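Local coordinates for CG8862 (Drosophila melanogaster, PDB 3ISM), which probably cuts DNA and RNA as a magnesium-dependent mitochondrial nuclease of the DNA/RNA non-specific endonuclease family, and is captured here in complex with its protein inhibitor, at residues K24-G29 against L237-I243; E60-N65 against G106-L110; R86-Y92 against I179-V184; P126-F132 against M210-I215; F224-P228 against T250-K254. The contacts are given in a common frame with arbitrary orientation. Where two conformers were deposited one is given. Numbering follows the deposited sequence.

Contact 1: K24-G29 against L237-I243; sequences KYGFPG and LLFFDQI
Tyr25, Phe240 and Ile243 form the apolar centre of two irregular loops that lie along each other over the large mixed sheet of this His-Me finger nuclease. Tyr25 (m rotamer) sets CB 3.5 Å from Phe240 CD1, with the two rings oblique. Ile243 CG1 lies 3.4 Å from Tyr25 CD2, and Ile243 CD1 stands 3.8 Å above the centroid of the Tyr25 ring, a CH-pi contact suited to a branched aliphatic chain. Farther along, the compact ring of Pro28 packs CB 4.2 Å from Leu237 CB and CG 4.1 Å from Phe239 CD1. The CA register pairs Tyr25 with Phe240 (4.9 Å) and Pro28 with Leu238 (5.0 Å). Phe240, at phi/psi 51/45, opens a type I turn closed by Ile243 N to Phe240 O, 2.9 Å. Gly26 (111/169) must lack a side chain: a CB would strike Asp241 OD1. Tyr25 OH hydrogen-bonds Glu197, which also forms a salt bridge with Lys24 NZ. At the polar edge Gln242 NE2 donates to Asp241 OD1 (2.8 Å), Gln242 N donates to Tyr25 O (3.0 Å), and a water bridges Gly26 O (3.0 Å) to Phe240 N (2.9 Å).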
# COMPACT_ATOMS: atom_id res chain seq x y z
N LYS B 24 25.06 -7.19 -0.46
CA LYS B 24 26.03 -7.28 0.63
C LYS B 24 25.49 -6.86 2.01
O LYS B 24 25.77 -7.51 3.02
CB LYS B 24 27.22 -6.39 0.27
CG LYS B 24 28.31 -6.32 1.33
CD LYS B 24 29.51 -5.58 0.79
CE LYS B 24 30.54 -5.34 1.85
NZ LYS B 24 31.78 -4.80 1.24
N TYR B 25 24.73 -5.77 2.04
CA TYR B 25 24.29 -5.19 3.30
C TYR B 25 22.86 -5.58 3.71
O TYR B 25 22.30 -5.02 4.64
CB TYR B 25 24.46 -3.67 3.26
CG TYR B 25 25.92 -3.26 3.25
CD1 TYR B 25 26.47 -2.59 2.15
CD2 TYR B 25 26.77 -3.58 4.31
CE1 TYR B 25 27.82 -2.23 2.13
CE2 TYR B 25 28.12 -3.21 4.31
CZ TYR B 25 28.64 -2.53 3.21
OH TYR B 25 29.96 -2.17 3.19
N GLY B 26 22.29 -6.56 3.01
CA GLY B 26 20.98 -7.09 3.39
C GLY B 26 19.90 -6.75 2.41
O GLY B 26 20.09 -5.92 1.52
N PHE B 27 18.75 -7.40 2.58
CA PHE B 27 17.56 -7.16 1.76
C PHE B 27 16.59 -6.21 2.46
O PHE B 27 16.16 -6.50 3.57
CB PHE B 27 16.84 -8.49 1.50
CG PHE B 27 17.54 -9.39 0.50
CD1 PHE B 27 16.98 -9.63 -0.74
CD2 PHE B 27 18.76 -9.99 0.82
CE1 PHE B 27 17.61 -10.46 -1.68
CE2 PHE B 27 19.41 -10.82 -0.11
CZ PHE B 27 18.82 -11.05 -1.36
N PRO B 28 16.21 -5.10 1.81
CA PRO B 28 15.15 -4.24 2.39
C PRO B 28 13.83 -4.96 2.69
O PRO B 28 13.14 -4.63 3.68
CB PRO B 28 14.94 -3.15 1.32
CG PRO B 28 16.28 -3.10 0.60
CD PRO B 28 16.69 -4.56 0.52
N GLY B 29 13.48 -5.93 1.86
CA GLY B 29 12.25 -6.70 2.03
C GLY B 29 12.32 -7.91 1.13
O GLY B 29 13.28 -8.07 0.37
N LEU B 237 10.32 -0.53 5.10
CA LEU B 237 11.52 -1.30 4.72
C LEU B 237 12.66 -0.93 5.63
O LEU B 237 12.68 0.17 6.15
CB LEU B 237 11.95 -0.97 3.28
CG LEU B 237 10.98 -1.32 2.14
CD1 LEU B 237 11.44 -0.73 0.79
CD2 LEU B 237 10.79 -2.83 2.05
N LEU B 238 13.63 -1.83 5.80
CA LEU B 238 14.87 -1.48 6.50
C LEU B 238 16.05 -1.56 5.54
O LEU B 238 16.30 -2.61 4.92
CB LEU B 238 15.09 -2.37 7.73
CG LEU B 238 14.04 -2.31 8.85
CD1 LEU B 238 14.20 -3.53 9.76
CD2 LEU B 238 14.12 -1.01 9.68
N PHE B 239 16.79 -0.47 5.43
CA PHE B 239 17.92 -0.38 4.49
C PHE B 239 19.23 -0.64 5.20
O PHE B 239 19.43 -0.22 6.36
CB PHE B 239 17.95 0.99 3.78
CG PHE B 239 16.62 1.38 3.19
CD1 PHE B 239 16.14 0.76 2.04
CD2 PHE B 239 15.85 2.37 3.78
CE1 PHE B 239 14.90 1.11 1.49
CE2 PHE B 239 14.61 2.72 3.26
CZ PHE B 239 14.14 2.10 2.10
N PHE B 240 20.13 -1.35 4.51
CA PHE B 240 21.46 -1.63 5.03
C PHE B 240 21.38 -2.20 6.45
O PHE B 240 22.14 -1.79 7.35
CB PHE B 240 22.32 -0.36 4.93
CG PHE B 240 22.47 0.16 3.50
CD1 PHE B 240 23.44 -0.36 2.65
CD2 PHE B 240 21.60 1.13 3.01
CE1 PHE B 240 23.56 0.09 1.35
CE2 PHE B 240 21.71 1.58 1.70
CZ PHE B 240 22.69 1.07 0.87
N ASP B 241 20.47 -3.15 6.63
CA ASP B 241 20.23 -3.81 7.92
C ASP B 241 21.46 -4.51 8.52
O ASP B 241 21.52 -4.69 9.73
CB ASP B 241 19.00 -4.76 7.87
CG ASP B 241 19.21 -6.00 6.97
OD1 ASP B 241 20.31 -6.60 6.99
OD2 ASP B 241 18.26 -6.38 6.24
N GLN B 242 22.44 -4.87 7.68
CA GLN B 242 23.70 -5.45 8.17
C GLN B 242 24.65 -4.42 8.79
O GLN B 242 25.59 -4.78 9.48
CB GLN B 242 24.43 -6.23 7.06
CG GLN B 242 23.65 -7.43 6.49
CD GLN B 242 23.35 -8.48 7.54
OE1 GLN B 242 24.25 -9.17 8.03
NE2 GLN B 242 22.07 -8.60 7.89
N ILE B 243 24.40 -3.13 8.54
CA ILE B 243 25.18 -2.06 9.16
C ILE B 243 24.47 -1.49 10.40
O ILE B 243 23.34 -1.02 10.31
CB ILE B 243 25.42 -0.89 8.18
CG1 ILE B 243 25.97 -1.41 6.85
CG2 ILE B 243 26.36 0.17 8.79
CD1 ILE B 243 26.11 -0.35 5.76
O HOH W 1 19.33 -3.14 2.39

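Contact 2: E60-N65 against G106-L110; sequences ESVAKN and GNHRL
Residues 60-62 end a short, weakly bonded helix, and the chain then extends through 63-65; opposite, a 3-10 turn finishing at Asn107 opens into 108-110. Nearest CA pairs are Val62 with Asn107 (4.9 Å) and Ser61 with Leu110 (5.3 Å). One backbone bond joins them, Arg109 N to Ser61 O at 3.1 Å. Arg109 (m, t, t) stretches along 62-64, long enough for NH1 to donate to Val62 O at 2.8 Å while Lys64 CG covers one guanidinium face, 4.0 Å from Arg109 CZ. Asn65, chi1 t, returns a bond from ND2 to Arg109 O (2.9 Å). Leu110 (m, t) shields the other end, its CG 3.8 Å from Ser61 CB and its CD2 3.8 Å from Glu60 CG. The side chains of Asn107 and His108 turn away to hydrogen-bond Glu55, Asn107 lying about 5 Å from the magnesium ligand Glu141, side chain to side chain. All three bonds across the segments thus end on neutral backbone carbonyls, two at the helix end and one in the loop, with no salt bridge between them.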
# COMPACT_ATOMS: atom_id res chain seq x y z
N GLU B 60 33.92 1.72 -12.78
CA GLU B 60 33.91 0.95 -14.01
C GLU B 60 32.49 0.75 -14.55
O GLU B 60 32.27 0.87 -15.75
CB GLU B 60 34.58 -0.41 -13.84
CG GLU B 60 34.70 -1.14 -15.17
CD GLU B 60 35.48 -2.43 -15.11
OE1 GLU B 60 35.52 -3.09 -14.05
OE2 GLU B 60 36.05 -2.80 -16.16
N SER B 61 31.54 0.46 -13.67
CA SER B 61 30.21 0.10 -14.11
C SER B 61 29.31 1.29 -14.50
O SER B 61 28.23 1.09 -15.07
CB SER B 61 29.53 -0.82 -13.08
OG SER B 61 29.03 -0.11 -11.96
N VAL B 62 29.74 2.51 -14.19
CA VAL B 62 28.97 3.71 -14.53
C VAL B 62 29.71 4.51 -15.60
O VAL B 62 29.23 5.56 -16.05
CB VAL B 62 28.72 4.61 -13.30
CG1 VAL B 62 28.03 3.83 -12.16
CG2 VAL B 62 30.05 5.28 -12.83
N ALA B 63 30.88 4.01 -16.00
CA ALA B 63 31.69 4.67 -17.01
C ALA B 63 31.07 4.53 -18.40
O ALA B 63 30.57 3.45 -18.75
CB ALA B 63 33.13 4.12 -17.00
N LYS B 64 31.12 5.61 -19.17
CA LYS B 64 30.62 5.59 -20.55
C LYS B 64 31.39 4.57 -21.37
O LYS B 64 32.61 4.58 -21.42
CB LYS B 64 30.66 6.98 -21.20
CG LYS B 64 29.46 7.84 -20.81
CD LYS B 64 29.38 9.10 -21.65
CE LYS B 64 28.38 10.10 -21.08
NZ LYS B 64 28.44 11.38 -21.84
N ASN B 65 30.63 3.67 -21.99
CA ASN B 65 31.16 2.54 -22.72
C ASN B 65 30.67 2.62 -24.16
O ASN B 65 29.46 2.64 -24.41
CB ASN B 65 30.68 1.26 -22.05
CG ASN B 65 31.26 -0.00 -22.68
OD1 ASN B 65 32.14 0.05 -23.52
ND2 ASN B 65 30.76 -1.16 -22.25
N GLY B 106 21.93 4.41 -17.01
CA GLY B 106 23.30 4.91 -16.92
C GLY B 106 24.15 4.32 -15.80
O GLY B 106 25.35 4.56 -15.73
N ASN B 107 23.52 3.58 -14.91
CA ASN B 107 24.23 2.94 -13.81
C ASN B 107 24.76 1.56 -14.24
O ASN B 107 25.37 0.84 -13.44
CB ASN B 107 23.27 2.74 -12.63
CG ASN B 107 22.75 4.05 -12.07
OD1 ASN B 107 23.34 5.11 -12.27
ND2 ASN B 107 21.65 3.98 -11.33
N HIS B 108 24.47 1.17 -15.48
CA HIS B 108 24.70 -0.21 -15.92
C HIS B 108 25.29 -0.29 -17.31
O HIS B 108 24.60 -0.62 -18.27
CB HIS B 108 23.42 -1.04 -15.78
CG HIS B 108 22.81 -0.92 -14.43
ND1 HIS B 108 23.33 -1.56 -13.33
CD2 HIS B 108 21.79 -0.15 -13.98
CE1 HIS B 108 22.64 -1.22 -12.26
NE2 HIS B 108 21.70 -0.36 -12.62
N ARG B 109 26.58 -0.01 -17.40
CA ARG B 109 27.24 0.15 -18.68
C ARG B 109 28.37 -0.84 -18.93
O ARG B 109 29.15 -0.66 -19.86
CB ARG B 109 27.76 1.58 -18.81
CG ARG B 109 26.67 2.61 -19.01
CD ARG B 109 27.26 3.97 -18.76
NE ARG B 109 26.45 5.06 -19.28
CZ ARG B 109 26.45 6.29 -18.77
NH1 ARG B 109 27.20 6.56 -17.71
NH2 ARG B 109 25.67 7.22 -19.31
N LEU B 110 28.45 -1.89 -18.12
CA LEU B 110 29.42 -2.95 -18.35
C LEU B 110 29.14 -3.70 -19.66
O LEU B 110 30.06 -4.12 -20.35
CB LEU B 110 29.45 -3.92 -17.18
CG LEU B 110 30.03 -3.38 -15.86
CD1 LEU B 110 29.82 -4.39 -14.74
CD2 LEU B 110 31.52 -3.00 -16.03
O HOH W 2 26.61 -1.36 -11.67

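Contact 3: R86-Y92 against I179-V184; sequences RSQNTDY and IGANTV
A single carboxylate, that of Asp91, gathers three hydrogen bonds and so ties a helical turn to the tip of a beta hairpin. Its OD1 accepts Asn182 N at 3.0 Å; its OD2 accepts both Asn182 ND2 and, from its own segment, Gln88 N, each at 2.8 Å. Asp91 is chi1 m, and Asn182, also m, is an apt partner because its backbone and side-chain NH groups can face the same acid. The tip is a type I turn, Gly180 to Thr183, closed by Thr183 N to Gly180 O (2.9 Å) and followed by a G1 bulge, with Thr183 at phi/psi 45/60; Ile179 and Val184 exchange N-to-O bonds of 2.8 Å each way below it. Gly180 (77/171) comes within 4.0 Å of Asp91, CA to CA, where a CB would collide with Asp91 OD1. Beneath the polar knot, Ile179 CD1 lies over a face of the Tyr92 ring, 4.1 Å from Tyr92 CD2, while Val184 sets CG1 3.7 Å from Tyr92 OH and CG2 3.7 Å from Ser87 CB. Helix 89-92 and the hairpin of strands 172-179 and 184-185 thus meet over Pro126 of strand 124-127, with Phe286 of the CG4930 chain packing on Tyr92.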
# COMPACT_ATOMS: atom_id res chain seq x y z
N ARG B 86 1.29 -7.04 -14.55
CA ARG B 86 2.23 -6.35 -15.44
C ARG B 86 1.77 -4.97 -15.81
O ARG B 86 0.64 -4.79 -16.26
CB ARG B 86 2.32 -7.09 -16.76
CG ARG B 86 3.34 -8.16 -16.81
CD ARG B 86 3.21 -8.88 -18.13
NE ARG B 86 3.38 -10.31 -17.92
CZ ARG B 86 3.21 -11.23 -18.86
NH1 ARG B 86 2.87 -10.88 -20.09
NH2 ARG B 86 3.40 -12.51 -18.55
N SER B 87 2.65 -3.98 -15.69
CA SER B 87 2.41 -2.72 -16.39
C SER B 87 2.73 -2.88 -17.88
O SER B 87 3.59 -3.70 -18.28
CB SER B 87 3.21 -1.57 -15.78
OG SER B 87 4.60 -1.88 -15.72
N GLN B 88 2.00 -2.11 -18.69
CA GLN B 88 2.15 -2.13 -20.13
C GLN B 88 2.37 -0.71 -20.64
O GLN B 88 1.97 0.26 -20.00
CB GLN B 88 0.90 -2.74 -20.78
CG GLN B 88 0.62 -4.20 -20.36
CD GLN B 88 1.54 -5.21 -21.07
OE1 GLN B 88 2.18 -4.90 -22.08
NE2 GLN B 88 1.61 -6.43 -20.53
N ASN B 89 3.00 -0.59 -21.80
CA ASN B 89 3.13 0.71 -22.47
C ASN B 89 1.79 1.44 -22.62
O ASN B 89 1.74 2.65 -22.42
CB ASN B 89 3.85 0.58 -23.82
CG ASN B 89 5.36 0.41 -23.66
OD1 ASN B 89 5.97 0.99 -22.76
ND2 ASN B 89 5.96 -0.39 -24.53
N THR B 90 0.71 0.69 -22.89
CA THR B 90 -0.65 1.26 -22.93
C THR B 90 -1.05 2.04 -21.68
O THR B 90 -1.78 3.03 -21.77
CB THR B 90 -1.75 0.21 -23.24
OG1 THR B 90 -1.70 -0.86 -22.28
CG2 THR B 90 -1.60 -0.35 -24.64
N ASP B 91 -0.57 1.61 -20.51
CA ASP B 91 -0.88 2.27 -19.24
C ASP B 91 -0.30 3.67 -19.10
O ASP B 91 -0.90 4.55 -18.48
CB ASP B 91 -0.39 1.43 -18.06
CG ASP B 91 -1.10 0.08 -17.96
OD1 ASP B 91 -2.34 0.06 -18.00
OD2 ASP B 91 -0.40 -0.95 -17.81
N TYR B 92 0.88 3.86 -19.69
CA TYR B 92 1.67 5.10 -19.58
C TYR B 92 1.39 6.08 -20.71
O TYR B 92 1.62 7.29 -20.54
CB TYR B 92 3.16 4.77 -19.64
CG TYR B 92 3.72 4.21 -18.37
CD1 TYR B 92 3.72 2.84 -18.13
CD2 TYR B 92 4.25 5.05 -17.39
CE1 TYR B 92 4.25 2.31 -16.94
CE2 TYR B 92 4.77 4.54 -16.21
CZ TYR B 92 4.76 3.17 -15.99
OH TYR B 92 5.27 2.67 -14.82
N ILE B 179 -2.90 4.85 -13.06
CA ILE B 179 -3.08 5.07 -14.49
C ILE B 179 -3.30 3.79 -15.31
O ILE B 179 -2.74 2.74 -15.01
CB ILE B 179 -1.90 5.92 -15.09
CG1 ILE B 179 -0.56 5.22 -14.86
CG2 ILE B 179 -1.90 7.33 -14.48
CD1 ILE B 179 0.64 5.89 -15.58
N GLY B 180 -4.12 3.90 -16.34
CA GLY B 180 -4.34 2.83 -17.31
C GLY B 180 -5.24 1.73 -16.79
O GLY B 180 -5.56 1.68 -15.60
N ALA B 181 -5.61 0.83 -17.70
CA ALA B 181 -6.41 -0.36 -17.35
C ALA B 181 -5.74 -1.21 -16.29
O ALA B 181 -6.41 -1.85 -15.50
CB ALA B 181 -6.71 -1.19 -18.60
N ASN B 182 -4.42 -1.20 -16.24
CA ASN B 182 -3.71 -1.98 -15.22
C ASN B 182 -3.52 -1.25 -13.91
O ASN B 182 -2.86 -1.75 -13.02
CB ASN B 182 -2.40 -2.55 -15.76
CG ASN B 182 -2.63 -3.52 -16.92
OD1 ASN B 182 -3.43 -4.45 -16.80
ND2 ASN B 182 -1.96 -3.30 -18.05
N THR B 183 -4.12 -0.07 -13.78
CA THR B 183 -4.06 0.74 -12.56
C THR B 183 -2.66 0.82 -11.98
O THR B 183 -2.41 0.40 -10.85
CB THR B 183 -5.09 0.27 -11.50
OG1 THR B 183 -4.73 -1.02 -11.02
CG2 THR B 183 -6.52 0.19 -12.11
N VAL B 184 -1.73 1.35 -12.76
CA VAL B 184 -0.35 1.53 -12.30
C VAL B 184 -0.31 2.73 -11.33
O VAL B 184 -0.76 3.82 -11.67
CB VAL B 184 0.62 1.70 -13.49
CG1 VAL B 184 2.10 1.88 -13.01
CG2 VAL B 184 0.51 0.51 -14.41

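Contact 4: P126-F132 against M210-I215; sequences PQVGQGF and MPNQVI
The Phe132 ring (chi1 t) is the main bump, wedged into the bend where strand 203-211 ends. Asn212 CA sits over its face, 4.2 Å from the centroid, a CH-pi contact; Met210 CB (3.9 Å from Phe132 CE1) and Ile215 CD1 (3.8 Å from Phe132 CD1) border its edge. Asn212 makes the bend as the centre of an inverse gamma turn, phi/psi -79/72. Val128, chi1 t, is a second bump: its CG1 lies 3.8 Å from Val214 CG2 and its CG2 3.7 Å from Gln213 CA. Gly131 (86/6) supplies the hollow, since a CB there would run into Val214 CG1; the CA atoms of Gly131 and Val214 close to 4.4 Å, and Ile215 N donates to Gly131 O at 2.7 Å. The Asn212 amide, chi1 t, straddles Gln127: ND2 gives to Pro126 O (2.9 Å) and OD1 takes from Val128 N (3.0 Å). With a donor and an acceptor on one side chain, Asn212 bonds this backbone as a neighbouring strand would, a few residues before the magnesium-binding Asn133.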
# COMPACT_ATOMS: atom_id res chain seq x y z
N PRO B 126 5.54 5.61 -12.73
CA PRO B 126 5.14 6.88 -13.31
C PRO B 126 5.82 8.04 -12.59
O PRO B 126 5.69 8.19 -11.38
CB PRO B 126 3.61 6.91 -13.10
CG PRO B 126 3.24 5.47 -13.02
CD PRO B 126 4.39 4.83 -12.27
N GLN B 127 6.56 8.81 -13.36
CA GLN B 127 7.21 10.01 -12.86
C GLN B 127 6.85 11.19 -13.74
O GLN B 127 6.76 11.04 -14.96
CB GLN B 127 8.73 9.82 -12.85
CG GLN B 127 9.20 8.68 -11.95
CD GLN B 127 10.70 8.63 -11.83
OE1 GLN B 127 11.42 8.78 -12.82
NE2 GLN B 127 11.20 8.44 -10.61
N VAL B 128 6.65 12.35 -13.11
CA VAL B 128 6.62 13.63 -13.82
C VAL B 128 7.88 13.74 -14.69
O VAL B 128 8.98 13.42 -14.25
CB VAL B 128 6.55 14.80 -12.80
CG1 VAL B 128 6.72 16.16 -13.47
CG2 VAL B 128 5.22 14.74 -12.03
N GLY B 129 7.70 14.18 -15.93
CA GLY B 129 8.78 14.24 -16.90
C GLY B 129 9.68 15.45 -16.74
O GLY B 129 10.67 15.40 -16.02
N GLN B 130 9.33 16.52 -17.46
CA GLN B 130 9.96 17.82 -17.32
C GLN B 130 9.84 18.28 -15.88
O GLN B 130 8.74 18.29 -15.30
CB GLN B 130 9.27 18.84 -18.23
CG GLN B 130 9.63 18.73 -19.69
CD GLN B 130 8.82 19.68 -20.56
OE1 GLN B 130 9.21 20.83 -20.78
NE2 GLN B 130 7.70 19.18 -21.09
N GLY B 131 10.98 18.66 -15.30
CA GLY B 131 11.02 19.10 -13.91
C GLY B 131 11.16 18.00 -12.88
O GLY B 131 11.10 18.27 -11.68
N PHE B 132 11.36 16.76 -13.32
CA PHE B 132 11.61 15.66 -12.37
C PHE B 132 12.43 14.52 -13.02
O PHE B 132 13.66 14.58 -12.99
CB PHE B 132 10.31 15.17 -11.67
CG PHE B 132 10.56 14.17 -10.57
CD1 PHE B 132 11.20 14.55 -9.40
CD2 PHE B 132 10.18 12.83 -10.73
CE1 PHE B 132 11.46 13.61 -8.37
CE2 PHE B 132 10.43 11.90 -9.71
CZ PHE B 132 11.07 12.29 -8.53
N MET B 210 12.51 12.80 -2.68
CA MET B 210 12.09 13.89 -3.57
C MET B 210 10.65 13.67 -3.99
O MET B 210 10.28 12.55 -4.27
CB MET B 210 12.99 13.97 -4.80
CG MET B 210 14.45 14.27 -4.47
SD MET B 210 15.52 14.22 -5.92
CE MET B 210 14.87 15.54 -6.93
N PRO B 211 9.84 14.74 -4.02
CA PRO B 211 8.44 14.57 -4.38
C PRO B 211 8.30 14.34 -5.89
O PRO B 211 9.07 14.91 -6.69
CB PRO B 211 7.80 15.89 -3.95
CG PRO B 211 8.93 16.91 -4.11
CD PRO B 211 10.18 16.15 -3.74
N ASN B 212 7.34 13.51 -6.27
CA ASN B 212 7.06 13.22 -7.66
C ASN B 212 6.25 14.37 -8.27
O ASN B 212 5.05 14.24 -8.54
CB ASN B 212 6.31 11.87 -7.76
CG ASN B 212 6.19 11.35 -9.19
OD1 ASN B 212 6.81 11.88 -10.11
ND2 ASN B 212 5.40 10.27 -9.37
N GLN B 213 6.91 15.50 -8.47
CA GLN B 213 6.25 16.68 -9.02
C GLN B 213 7.29 17.53 -9.73
O GLN B 213 8.48 17.27 -9.62
CB GLN B 213 5.59 17.50 -7.90
CG GLN B 213 6.56 18.07 -6.90
CD GLN B 213 5.92 18.41 -5.57
OE1 GLN B 213 4.98 17.74 -5.12
NE2 GLN B 213 6.44 19.45 -4.92
N VAL B 214 6.83 18.57 -10.44
CA VAL B 214 7.77 19.53 -11.02
C VAL B 214 8.59 20.22 -9.92
O VAL B 214 8.05 20.87 -9.02
CB VAL B 214 7.06 20.57 -11.92
CG1 VAL B 214 8.00 21.73 -12.29
CG2 VAL B 214 6.52 19.90 -13.18
N ILE B 215 9.90 20.02 -9.98
CA ILE B 215 10.84 20.68 -9.09
C ILE B 215 11.64 21.69 -9.90
O ILE B 215 12.06 21.39 -11.02
CB ILE B 215 11.81 19.67 -8.43
CG1 ILE B 215 11.04 18.71 -7.53
CG2 ILE B 215 12.88 20.39 -7.61
CD1 ILE B 215 11.86 17.55 -7.08

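Contact 5: F224-P228 against T250-K254; sequences FQVPP and TINGK
Strand 250-251 runs into a tight two-residue beta hairpin, and one side of that hairpin rests against the loop 224-228. Ile251 (m, t) comes first: its CG2 lies 3.8 Å from Pro228 CD, one apolar group against another, the single apolar contact in an interface of only 210 Å². Ile251 also closes the hairpin, its N donating to Lys254 O at 2.9 Å and its O accepting Lys254 N at 3.0 Å. Asn252 and Gly253 occupy the two central positions of the resulting type I' turn, with phi/psi of 46/47 and 74/12; Asn-Gly is the classic pair for this turn, because both residues tolerate positive phi readily. Asn252 has a second task. Its side chain (chi1 m) points to the loop, where ND2 makes a weak hydrogen bond to Val226 O (3.1 Å, 133° at the hydrogen), while OD1 accepts a hydrogen bond from Ser207 N and lies 3.1 Å from Gln225 NE2. The nearest CA atoms are those of Gln225 and Asn252, 6.8 Å apart; no backbone-to-backbone bond joins the segments, and the side chain of Asn252 bridges the distance. Gly253 and Lys254 then carry the chain away into the edge strand 254-255. Strand 203-211 lies beside 250-251 and runs parallel to it; through Ser207 it binds both Val226 and Asn252, while Pro227, the N-cap residue, leads the loop straight into helix 228-235.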
# COMPACT_ATOMS: atom_id res chain seq x y z
N PHE B 224 16.86 17.96 -0.30
CA PHE B 224 16.00 16.78 -0.23
C PHE B 224 16.54 15.68 0.69
O PHE B 224 15.98 14.60 0.76
CB PHE B 224 15.76 16.24 -1.62
CG PHE B 224 15.00 17.18 -2.49
CD1 PHE B 224 13.66 17.47 -2.23
CD2 PHE B 224 15.63 17.80 -3.57
CE1 PHE B 224 12.96 18.36 -3.04
CE2 PHE B 224 14.95 18.68 -4.39
CZ PHE B 224 13.61 18.97 -4.12
N GLN B 225 17.63 15.99 1.40
CA GLN B 225 18.21 15.06 2.36
C GLN B 225 17.30 14.89 3.58
O GLN B 225 16.78 15.86 4.10
CB GLN B 225 19.62 15.53 2.77
CG GLN B 225 20.71 15.09 1.79
CD GLN B 225 22.10 15.66 2.11
OE1 GLN B 225 22.24 16.84 2.43
NE2 GLN B 225 23.12 14.82 2.00
N VAL B 226 17.08 13.63 3.96
CA VAL B 226 16.20 13.23 5.06
C VAL B 226 16.92 12.16 5.90
O VAL B 226 17.69 11.37 5.35
CB VAL B 226 14.86 12.62 4.49
CG1 VAL B 226 13.85 12.43 5.57
CG2 VAL B 226 14.24 13.50 3.42
N PRO B 227 16.69 12.12 7.24
CA PRO B 227 17.22 11.00 8.02
C PRO B 227 16.73 9.66 7.47
O PRO B 227 15.55 9.52 7.20
CB PRO B 227 16.63 11.24 9.41
CG PRO B 227 16.48 12.72 9.49
CD PRO B 227 16.04 13.13 8.11
N PRO B 228 17.65 8.68 7.31
CA PRO B 228 17.30 7.38 6.73
C PRO B 228 16.16 6.66 7.45
O PRO B 228 15.38 5.98 6.80
CB PRO B 228 18.60 6.57 6.86
CG PRO B 228 19.44 7.32 7.85
CD PRO B 228 19.07 8.76 7.68
N THR B 250 29.64 9.02 8.58
CA THR B 250 28.78 10.17 8.36
C THR B 250 27.43 9.74 7.81
O THR B 250 27.31 8.70 7.16
CB THR B 250 29.37 11.20 7.36
OG1 THR B 250 29.52 10.59 6.08
CG2 THR B 250 30.72 11.76 7.84
N ILE B 251 26.43 10.57 8.09
CA ILE B 251 25.10 10.42 7.52
C ILE B 251 24.72 11.78 6.98
O ILE B 251 24.70 12.77 7.73
CB ILE B 251 24.07 10.01 8.59
CG1 ILE B 251 24.50 8.69 9.26
CG2 ILE B 251 22.69 9.95 7.99
CD1 ILE B 251 23.55 8.21 10.37
N ASN B 252 24.43 11.84 5.69
CA ASN B 252 24.18 13.09 4.99
C ASN B 252 25.22 14.17 5.32
O ASN B 252 24.86 15.30 5.64
CB ASN B 252 22.75 13.58 5.23
CG ASN B 252 21.71 12.72 4.51
OD1 ASN B 252 21.92 12.32 3.37
ND2 ASN B 252 20.60 12.42 5.18
N GLY B 253 26.49 13.78 5.27
CA GLY B 253 27.59 14.71 5.51
C GLY B 253 27.81 15.12 6.95
O GLY B 253 28.56 16.04 7.22
N LYS B 254 27.18 14.42 7.88
CA LYS B 254 27.23 14.79 9.29
C LYS B 254 27.86 13.66 10.10
O LYS B 254 27.42 12.52 10.00
CB LYS B 254 25.82 15.10 9.80
CG LYS B 254 25.77 15.66 11.20
CD LYS B 254 24.36 15.59 11.78
CE LYS B 254 24.36 15.89 13.28
NZ LYS B 254 25.08 17.15 13.61

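In the fold
From the N terminus, the loop after helix 16-22 waits longest for its partner: contact 1 closes some 208 residues later, on the loop after helix 228-235, and contacts 2, 3 and 4 all fall within that span. Residues 60-65 open contact 2, and 86-92 open contact 3 before 106-110 close contact 2, joining helix 59-62 to the loop before helix 112-116; these two cross. Contact 3 likewise crosses contact 4; the two touch where Tyr92, Ile179 and Val184 pack on Pro126. Contact 5 opens after contact 4 has closed, and crosses contact 1. Phe224 packs on Met210, Pro211 and Ile215, linking contacts 4 and 5 along the large sheet, whereas contact 3 holds the peripheral hairpin.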